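PDB 5XYH: CbsA from Xanthomonas oryzae pv. oryzae, which hydrolyses cellulose of plant cell walls as a family 6 exoglucanase, most likely releasing cellobiose from the non-reducing chain ends. Local coordinates for residues D5-G10 with Y189-I194. Numbering follows the deposited sequence.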
loop_
_atom_site.group_PDB
_atom_site.type_symbol
_atom_site.label_atom_id
_atom_site.label_comp_id
_atom_site.label_asym_id
_atom_site.label_seq_id
_atom_site.Cartn_x
_atom_site.Cartn_y
_atom_site.Cartn_z
ATOM N N ASP A 5 12.801 -17.820 -4.381
ATOM C CA ASP A 5 11.879 -17.240 -5.359
ATOM C C ASP A 5 10.804 -16.401 -4.685
ATOM O O ASP A 5 10.485 -15.295 -5.141
ATOM C CB ASP A 5 11.236 -18.343 -6.197
ATOM C CG ASP A 5 12.215 -18.983 -7.156
ATOM O OD1 ASP A 5 13.167 -18.283 -7.576
ATOM O OD2 ASP A 5 12.038 -20.181 -7.475
ATOM N N ASN A 6 10.224 -16.918 -3.612
ATOM C CA ASN A 6 9.157 -16.236 -2.881
ATOM C C ASN A 6 9.532 -16.230 -1.407
ATOM O O ASN A 6 9.405 -17.281 -0.745
ATOM C CB ASN A 6 7.809 -16.923 -3.092
ATOM C CG ASN A 6 6.697 -16.291 -2.275
ATOM O OD1 ASN A 6 6.914 -15.294 -1.586
ATOM N ND2 ASN A 6 5.506 -16.860 -2.348
ATOM N N PRO A 7 9.949 -15.085 -0.848
ATOM C CA PRO A 7 10.444 -15.075 0.540
ATOM C C PRO A 7 9.379 -15.372 1.572
ATOM O O PRO A 7 9.722 -15.599 2.742
ATOM C CB PRO A 7 10.980 -13.650 0.713
ATOM C CG PRO A 7 10.101 -12.835 -0.199
ATOM C CD PRO A 7 9.815 -13.724 -1.394
ATOM N N PHE A 8 8.102 -15.361 1.196
ATOM C CA PHE A 8 7.059 -15.634 2.175
ATOM C C PHE A 8 6.852 -17.121 2.414
ATOM O O PHE A 8 6.258 -17.489 3.432
ATOM C CB PHE A 8 5.748 -14.985 1.726
ATOM C CG PHE A 8 5.804 -13.475 1.729
ATOM C CD1 PHE A 8 5.447 -12.758 2.855
ATOM C CD2 PHE A 8 6.250 -12.783 0.622
ATOM C CE1 PHE A 8 5.504 -11.382 2.865
ATOM C CE2 PHE A 8 6.308 -11.409 0.625
ATOM C CZ PHE A 8 5.937 -10.707 1.739
ATOM N N VAL A 9 7.321 -17.981 1.509
ATOM C CA VAL A 9 7.015 -19.404 1.603
ATOM C C VAL A 9 7.687 -19.982 2.840
ATOM O O VAL A 9 8.906 -19.857 3.015
ATOM C CB VAL A 9 7.464 -20.149 0.342
ATOM C CG1 VAL A 9 7.346 -21.647 0.567
ATOM C CG2 VAL A 9 6.646 -19.697 -0.858
ATOM N N GLY A 10 6.891 -20.606 3.706
ATOM C CA GLY A 10 7.409 -21.222 4.910
ATOM C C GLY A 10 7.873 -20.276 5.993
ATOM O O GLY A 10 8.434 -20.735 6.995
ATOM N N TYR A 189 14.427 -8.492 -0.435
ATOM C CA TYR A 189 13.494 -8.754 -1.524
ATOM C C TYR A 189 12.737 -7.470 -1.820
ATOM O O TYR A 189 12.267 -6.805 -0.892
ATOM C CB TYR A 189 12.528 -9.886 -1.156
ATOM C CG TYR A 189 13.266 -11.192 -0.888
ATOM C CD1 TYR A 189 13.955 -11.387 0.305
ATOM C CD2 TYR A 189 13.300 -12.202 -1.830
ATOM C CE1 TYR A 189 14.664 -12.545 0.542
ATOM C CE2 TYR A 189 14.001 -13.384 -1.594
ATOM C CZ TYR A 189 14.670 -13.545 -0.400
ATOM O OH TYR A 189 15.365 -14.705 -0.157
ATOM N N ASN A 190 12.636 -7.110 -3.099
ATOM C CA ASN A 190 12.083 -5.818 -3.497
ATOM C C ASN A 190 10.833 -6.018 -4.334
ATOM O O ASN A 190 10.891 -6.654 -5.390
ATOM C CB ASN A 190 13.097 -4.995 -4.290
ATOM C CG ASN A 190 14.318 -4.642 -3.481
ATOM O OD1 ASN A 190 14.220 -4.238 -2.318
ATOM N ND2 ASN A 190 15.494 -4.799 -4.092
ATOM N N TYR A 191 9.723 -5.426 -3.892
ATOM C CA TYR A 191 8.468 -5.443 -4.637
ATOM C C TYR A 191 8.084 -4.019 -5.030
ATOM O O TYR A 191 7.901 -3.155 -4.165
ATOM C CB TYR A 191 7.363 -6.108 -3.819
ATOM C CG TYR A 191 7.568 -7.611 -3.680
ATOM C CD1 TYR A 191 8.420 -8.122 -2.703
ATOM C CD2 TYR A 191 6.920 -8.510 -4.532
ATOM C CE1 TYR A 191 8.616 -9.478 -2.576
ATOM C CE2 TYR A 191 7.106 -9.877 -4.403
ATOM C CZ TYR A 191 7.955 -10.351 -3.419
ATOM O OH TYR A 191 8.150 -11.707 -3.264
ATOM N N MET A 192 7.961 -3.790 -6.336
ATOM C CA MET A 192 7.632 -2.482 -6.885
ATOM C C MET A 192 6.157 -2.152 -6.640
ATOM O O MET A 192 5.270 -2.903 -7.060
ATOM C CB MET A 192 7.924 -2.475 -8.387
ATOM C CG MET A 192 9.379 -2.633 -8.763
ATOM S SD MET A 192 10.354 -1.236 -8.227
ATOM C CE MET A 192 9.616 0.080 -9.185
ATOM N N ASP A 193 5.886 -1.021 -5.991
ATOM C CA ASP A 193 4.513 -0.560 -5.844
ATOM C C ASP A 193 3.954 -0.183 -7.207
ATOM O O ASP A 193 4.614 0.513 -7.983
ATOM C CB ASP A 193 4.431 0.647 -4.915
ATOM C CG ASP A 193 2.995 1.108 -4.703
ATOM O OD1 ASP A 193 2.342 0.572 -3.780
ATOM O OD2 ASP A 193 2.513 1.972 -5.477
ATOM N N ILE A 194 2.735 -0.618 -7.501
ATOM C CA ILE A 194 2.173 -0.292 -8.810
ATOM C C ILE A 194 0.692 0.067 -8.674
ATOM O O ILE A 194 -0.155 -0.366 -9.466
ATOM C CB ILE A 194 2.454 -1.438 -9.817
ATOM C CG1 ILE A 194 2.207 -1.006 -11.273
ATOM C CG2 ILE A 194 1.721 -2.742 -9.459
ATOM C CD1 ILE A 194 2.855 -1.950 -12.269
#
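P7 packs on the ring of Y189 and the hydroxyl end of Y191. Its CB sits 3.5 Å from the Y189 ring centroid, only 3° off the normal, a CH-pi contact over the middle of one face; CG covers the same face nearer the root, 3.6 Å from Y189 CG. Y191 comes in tip to tip, its OH 3.2 Å from P7 CD, and the proline approaches that ring at its edge. As alternate residues of strand 188-193, the two tyrosines project to the same side, toward the loop. F8 adds a looser apolar touch, CE2 to Y191 CE1 at 4.4 Å.

A type I turn from N6 to V9 presents the proline, closed by V9 N to N6 O and by an Asx turn in which F8 N gives a 3.0 Å bond to N6 OD1 from above the carbonyl plane. Farther out, H355, on strand 354-358, bonds Y191 OH through ND1 and N6 ND2 through its backbone O, tying loop and strand to one residue, while Y189 OH bonds V4 N. The N-terminal loop thus packs on the central parallel strands of the family 6 barrel: P7, F8 and Y191 all touch V142 of strand 140-145, and helix 170-183 packs against N190 and M192.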